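Local coordinates for protein chitinase (Chromobacterium violaceum, PDB 4TXG) that probably hydrolyses the glycosidic bonds of chitin, as a bacterial family GH18 chitinase that also carries a carbohydrate-binding module, at residues G323-L326 with D327-F330; E381-Q384 with G385-Y388; N332-L335 with G336-K340. All coordinates share one frame; numbering follows the deposited sequence.

How the interactions relate
The three contacts follow one another along the GH18 barrel, and none nests in or crosses another. Interaction 1 (323-330) comes after strand 308-312 and folds the chain into the short helix 328-331. Interaction 3 (332-340) adjoins it in sequence, its centre about 12 Å from that of interaction 1, and closes the turn into helix 338-360, which leads on to strand 365-371. Interaction 2 (381-388) belongs to the next connection, between helix 374-377 and strand 391-395. It meets interaction 3 in packing, where Glu381 CG lies 3.6 Å from Asn339 OD1, but stays about 15 Å from interaction 1 at the nearest atoms. Two successive strand-to-strand connections are thereby linked.

Interaction 1 (G323-L326 with D327-F330); sequences GNPL and DWTF
Trp328 folds its indole back over Pro325 just after an Asx turn, where the chain enters helix 328-331 in the connection that follows strand 308-312 of the GH18 barrel. The turn is diagnosed by Leu326 N donating to Asn324 OD1 at 3.0 Å. With chi1 at -173°, CG of Asn324 stands beside its own carbonyl carbon, which brings OD1 round to that N-H; ND2 of the same amide donates to Trp255 O, so both ends of the group are engaged. The tight part of the contact is the indole. Pro325 CA sits over one face, 3.5 Å from the centroid of the five-membered ring and only 11° off the normal, a clear CH-pi contact, whereas the proline ring touches more lightly, CG lying 4.1 Å from CZ2 of Trp328. The indole N-H is used as well: NE1 donates to Gly323 O at 2.8 Å, reaching it from above the carbonyl plane. A covered face and a bonded edge atom together limit rotation of the ring. In the backbone, Asp327 N donates to Asn324 O at 2.7 Å, while the bond from Trp328 N to Pro325 O is weak. Asp327 is buried: its OD1 forms a salt bridge with Arg268, and Tyr275 of helix 273-278 packs against the side chain. The outer side is looser and wetter. The end of Leu326 leads away from the helix, and waters stand in for direct contacts, one of them joining Leu326 O to Thr329 OG1 and another joining Pro325 O to Thr329 N. On the buried side, by contrast, a third water accepts from Asn324 N at 2.8 Å and donates to Asp327 OD2 at 2.6 Å.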
# COMPACT_ATOMS: atom_id res chain seq x y z
N GLY A 323 -7.49 -10.96 -9.14
CA GLY A 323 -8.42 -9.85 -9.00
C GLY A 323 -9.67 -10.22 -8.22
O GLY A 323 -9.89 -11.39 -7.88
N ASN A 324 -10.48 -9.21 -7.90
CA ASN A 324 -11.85 -9.43 -7.43
C ASN A 324 -12.50 -10.38 -8.42
O ASN A 324 -12.42 -10.15 -9.62
CB ASN A 324 -12.59 -8.09 -7.34
CG ASN A 324 -13.97 -8.19 -6.69
OD1 ASN A 324 -14.72 -9.14 -6.93
ND2 ASN A 324 -14.32 -7.18 -5.90
N PRO A 325 -13.11 -11.49 -7.93
CA PRO A 325 -13.72 -12.45 -8.85
C PRO A 325 -14.68 -11.80 -9.86
O PRO A 325 -14.83 -12.29 -10.98
CB PRO A 325 -14.48 -13.40 -7.92
CG PRO A 325 -13.72 -13.35 -6.65
CD PRO A 325 -13.22 -11.93 -6.52
N LEU A 326 -15.30 -10.70 -9.46
CA LEU A 326 -16.20 -9.95 -10.34
C LEU A 326 -15.48 -9.32 -11.54
O LEU A 326 -16.13 -8.91 -12.50
CB LEU A 326 -16.92 -8.86 -9.54
CG LEU A 326 -17.86 -9.37 -8.45
CD1 LEU A 326 -18.38 -8.20 -7.63
CD2 LEU A 326 -19.00 -10.13 -9.08
N ASP A 327 -14.16 -9.24 -11.46
CA ASP A 327 -13.34 -8.61 -12.49
C ASP A 327 -12.59 -9.60 -13.40
O ASP A 327 -11.89 -9.18 -14.31
CB ASP A 327 -12.30 -7.69 -11.84
CG ASP A 327 -12.93 -6.57 -11.05
OD1 ASP A 327 -14.10 -6.23 -11.34
OD2 ASP A 327 -12.25 -6.01 -10.16
N TRP A 328 -12.72 -10.90 -13.15
CA TRP A 328 -11.86 -11.87 -13.84
C TRP A 328 -12.00 -11.87 -15.36
O TRP A 328 -11.01 -12.11 -16.06
CB TRP A 328 -12.12 -13.28 -13.30
CG TRP A 328 -11.55 -13.49 -11.94
CD1 TRP A 328 -10.77 -12.62 -11.23
CD2 TRP A 328 -11.71 -14.65 -11.11
NE1 TRP A 328 -10.43 -13.17 -10.02
CE2 TRP A 328 -11.00 -14.42 -9.92
CE3 TRP A 328 -12.39 -15.87 -11.27
CZ2 TRP A 328 -10.95 -15.35 -8.88
CZ3 TRP A 328 -12.35 -16.79 -10.23
CH2 TRP A 328 -11.63 -16.53 -9.06
N THR A 329 -13.19 -11.60 -15.87
CA THR A 329 -13.36 -11.56 -17.33
C THR A 329 -12.54 -10.43 -17.95
O THR A 329 -12.19 -10.49 -19.13
CB THR A 329 -14.84 -11.40 -17.73
OG1 THR A 329 -15.31 -10.10 -17.34
CG2 THR A 329 -15.68 -12.49 -17.08
N PHE A 330 -12.21 -9.42 -17.15
CA PHE A 330 -11.33 -8.35 -17.61
C PHE A 330 -9.87 -8.65 -17.28
O PHE A 330 -8.98 -8.51 -18.12
CB PHE A 330 -11.70 -7.00 -16.98
CG PHE A 330 -13.03 -6.48 -17.43
CD1 PHE A 330 -13.16 -5.87 -18.67
CD2 PHE A 330 -14.14 -6.58 -16.61
CE1 PHE A 330 -14.39 -5.39 -19.09
CE2 PHE A 330 -15.38 -6.10 -17.02
CZ PHE A 330 -15.50 -5.50 -18.27
O HOH W 1 -9.95 -6.81 -9.24
O HOH W 2 -15.53 -12.23 -13.76
O HOH W 3 -15.87 -10.32 -14.73

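Interaction 2 (E381-Q384 with G385-Y388); sequences ETFQ and GLKY
Phe383 and Leu386 meet at about a right angle, the leucine methyl CD2 lying over one face of the phenylalanine ring. CD2 is 3.8 Å from the ring centroid and 21° off the normal, a CH-pi contact displaced toward the rim; the closest side-chain approach is from Leu386 CG to Phe383 CD1, at 3.4 Å. The same pair is tied through the backbone, Leu386 N donating to Phe383 O at 3.1 Å along a nearly straight line (170°). This bond opens the 3-10 turn of 384-388 in the connection between helix 374-377 and strand 391-395 of the barrel. Phe383 has positive phi and psi and a chi1 of -144°, away from a staggered position; in this conformation its ring and its carbonyl both meet Leu386. Farther out, Tyr447 packs on Phe383 and Tyr448 on Leu386, placing the apolar pair against helix 441-448. Along the turn, Lys387 CG passes 3.6 Å from Gln384 O and lies over the centre of the Tyr388 ring, whose side chain in turn touches Leu346 of helix 338-360. Gln384, bent at chi2, curls back to brace the preceding loop: NE2 donates to Glu381 OE1 at 2.9 Å, nearly along the carboxylate C-O bond, and OE1 accepts from Thr382 N at 3.2 Å, the donor standing above the amide carbonyl plane. Since one end of the amide gives a hydrogen and the other takes one, the two bonds imply a single flip state: reversing the amide would set oxygen against the carboxylate and nitrogen against an N-H.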
# COMPACT_ATOMS: atom_id res chain seq x y z
N GLU A 381 6.45 -7.86 -11.67
CA GLU A 381 7.80 -7.63 -12.18
C GLU A 381 8.69 -7.05 -11.08
O GLU A 381 8.87 -7.70 -10.06
CB GLU A 381 7.74 -6.75 -13.45
CG GLU A 381 6.91 -7.48 -14.54
CD GLU A 381 6.97 -6.85 -15.92
OE1 GLU A 381 7.73 -5.88 -16.11
OE2 GLU A 381 6.26 -7.36 -16.83
N THR A 382 9.22 -5.84 -11.27
CA THR A 382 9.99 -5.18 -10.20
C THR A 382 9.33 -3.89 -9.72
O THR A 382 9.99 -3.02 -9.14
CB THR A 382 11.43 -4.84 -10.67
OG1 THR A 382 11.38 -3.91 -11.76
CG2 THR A 382 12.16 -6.10 -11.12
N PHE A 383 8.02 -3.77 -9.93
CA PHE A 383 7.28 -2.55 -9.59
C PHE A 383 7.99 -1.31 -10.13
O PHE A 383 8.27 -0.36 -9.40
CB PHE A 383 7.07 -2.44 -8.07
CG PHE A 383 5.75 -1.83 -7.70
CD1 PHE A 383 5.33 -0.64 -8.30
CD2 PHE A 383 4.89 -2.46 -6.81
CE1 PHE A 383 4.11 -0.08 -7.99
CE2 PHE A 383 3.66 -1.89 -6.50
CZ PHE A 383 3.28 -0.71 -7.09
N GLN A 384 8.28 -1.35 -11.43
CA GLN A 384 8.97 -0.25 -12.10
C GLN A 384 8.27 1.10 -11.89
O GLN A 384 8.91 2.14 -11.90
CB GLN A 384 9.08 -0.56 -13.60
CG GLN A 384 9.98 -1.76 -13.94
CD GLN A 384 9.22 -3.06 -14.06
OE1 GLN A 384 8.42 -3.41 -13.19
NE2 GLN A 384 9.47 -3.80 -15.15
N GLY A 385 6.96 1.06 -11.67
CA GLY A 385 6.17 2.27 -11.48
C GLY A 385 6.44 3.06 -10.21
O GLY A 385 5.98 4.19 -10.09
N LEU A 386 7.19 2.49 -9.27
CA LEU A 386 7.48 3.18 -8.01
C LEU A 386 8.13 4.56 -8.20
O LEU A 386 7.91 5.47 -7.41
CB LEU A 386 8.38 2.32 -7.12
CG LEU A 386 7.73 1.06 -6.54
CD1 LEU A 386 8.75 0.27 -5.74
CD2 LEU A 386 6.54 1.42 -5.67
N LYS A 387 8.92 4.71 -9.27
CA LYS A 387 9.65 5.96 -9.48
C LYS A 387 8.71 7.16 -9.71
O LYS A 387 9.14 8.30 -9.58
CB LYS A 387 10.61 5.83 -10.66
CG LYS A 387 9.91 5.61 -11.99
CD LYS A 387 10.89 5.25 -13.13
CE LYS A 387 11.80 6.41 -13.48
NZ LYS A 387 12.53 6.17 -14.77
N TYR A 388 7.45 6.90 -10.06
CA TYR A 388 6.52 8.00 -10.33
C TYR A 388 5.75 8.47 -9.10
O TYR A 388 5.05 9.48 -9.15
CB TYR A 388 5.53 7.58 -11.42
CG TYR A 388 6.24 7.17 -12.69
CD1 TYR A 388 6.98 8.10 -13.41
CD2 TYR A 388 6.21 5.86 -13.15
CE1 TYR A 388 7.66 7.74 -14.56
CE2 TYR A 388 6.90 5.49 -14.30
CZ TYR A 388 7.62 6.44 -15.00
OH TYR A 388 8.30 6.09 -16.15

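Interaction 3 (N332-L335 with G336-K340); sequences NARL and GSLNK
A turn with type I backbone angles, Arg334 to Ser337, leads into helix 338-360; its first carbonyl oxygen, on Arg334, meets both Ser337 and Leu338. Ser337 N donates to Arg334 O at 2.8 Å with an angle of 157° at the hydrogen, from well above the carbonyl plane. Leu338 N approaches the same oxygen at 3.1 Å, but its angle of 123° marks that bond as weak, so the three-residue link dominates. The side chain of Leu338 closes over this carbonyl: CG lies 3.3 Å from Arg334 O, and CD2 reaches CB of Arg334 at 3.9 Å. With chi1 near -71°, CG of Leu338 sits beside its own backbone N, which brings the branch back over the turn. One residue later, water replaces a direct link, donating to Leu335 O at 2.7 Å and accepting from both Asn339 N and Asn339 ND2. That ND2 also donates to Gly379 O. The guanidinium of Arg334, carried off on a chain extended from CG to NE, gives NE to Val279 O and NH1 to Phe330 O, while Ser337 OG is bonded to Gly283 O. Both Arg334 and Leu338 also touch Tyr275 of helix 273-278, seating the start of helix 338-360 against that helix in the connection between strands 308-312 and 365-371.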
# COMPACT_ATOMS: atom_id res chain seq x y z
N ASN A 332 -8.16 -11.46 -16.17
CA ASN A 332 -7.49 -12.65 -16.68
C ASN A 332 -7.19 -12.57 -18.18
O ASN A 332 -6.30 -13.25 -18.68
CB ASN A 332 -8.32 -13.90 -16.34
CG ASN A 332 -8.26 -14.26 -14.87
OD1 ASN A 332 -7.35 -13.83 -14.15
ND2 ASN A 332 -9.22 -15.06 -14.40
N ALA A 333 -7.92 -11.72 -18.90
CA ALA A 333 -7.68 -11.54 -20.32
C ALA A 333 -6.51 -10.59 -20.59
O ALA A 333 -6.08 -10.42 -21.73
CB ALA A 333 -8.96 -11.02 -21.00
N ARG A 334 -5.99 -9.97 -19.54
CA ARG A 334 -4.99 -8.92 -19.68
C ARG A 334 -3.70 -9.19 -18.91
O ARG A 334 -2.85 -8.31 -18.80
CB ARG A 334 -5.57 -7.57 -19.21
CG ARG A 334 -6.62 -6.97 -20.12
CD ARG A 334 -7.40 -5.87 -19.37
NE ARG A 334 -8.23 -5.09 -20.29
CZ ARG A 334 -9.41 -5.49 -20.76
NH1 ARG A 334 -9.91 -6.67 -20.41
NH2 ARG A 334 -10.09 -4.71 -21.60
N LEU A 335 -3.54 -10.40 -18.37
CA LEU A 335 -2.46 -10.66 -17.41
C LEU A 335 -1.09 -10.21 -17.91
O LEU A 335 -0.33 -9.58 -17.16
CB LEU A 335 -2.40 -12.14 -17.06
CG LEU A 335 -3.66 -12.73 -16.40
CD1 LEU A 335 -3.48 -14.23 -16.18
CD2 LEU A 335 -4.00 -12.00 -15.09
N GLY A 336 -0.78 -10.50 -19.17
CA GLY A 336 0.54 -10.19 -19.70
C GLY A 336 0.79 -8.71 -19.97
O GLY A 336 1.93 -8.30 -20.23
N SER A 337 -0.27 -7.92 -19.91
CA SER A 337 -0.22 -6.51 -20.28
C SER A 337 -0.37 -5.56 -19.11
O SER A 337 -0.13 -4.37 -19.25
CB SER A 337 -1.33 -6.19 -21.29
OG SER A 337 -1.20 -7.01 -22.43
N LEU A 338 -0.84 -6.07 -17.97
CA LEU A 338 -1.19 -5.18 -16.86
C LEU A 338 0.00 -4.40 -16.31
O LEU A 338 -0.15 -3.26 -15.86
CB LEU A 338 -1.85 -5.97 -15.73
CG LEU A 338 -3.26 -6.46 -16.07
CD1 LEU A 338 -3.84 -7.31 -14.95
CD2 LEU A 338 -4.18 -5.28 -16.38
N ASN A 339 1.19 -5.00 -16.33
CA ASN A 339 2.35 -4.26 -15.84
C ASN A 339 2.67 -3.05 -16.72
O ASN A 339 2.89 -1.96 -16.20
CB ASN A 339 3.57 -5.17 -15.74
CG ASN A 339 3.60 -5.95 -14.44
OD1 ASN A 339 4.13 -5.49 -13.44
ND2 ASN A 339 2.99 -7.12 -14.45
N LYS A 340 2.70 -3.25 -18.03
CA LYS A 340 2.92 -2.13 -18.96
C LYS A 340 1.82 -1.08 -18.85
O LYS A 340 2.08 0.13 -18.93
CB LYS A 340 3.00 -2.63 -20.40
CG LYS A 340 4.15 -3.56 -20.66
CD LYS A 340 5.47 -2.83 -20.52
CE LYS A 340 5.97 -2.39 -21.88
NZ LYS A 340 6.38 -3.50 -22.81
O HOH W 4 1.83 -7.96 -16.98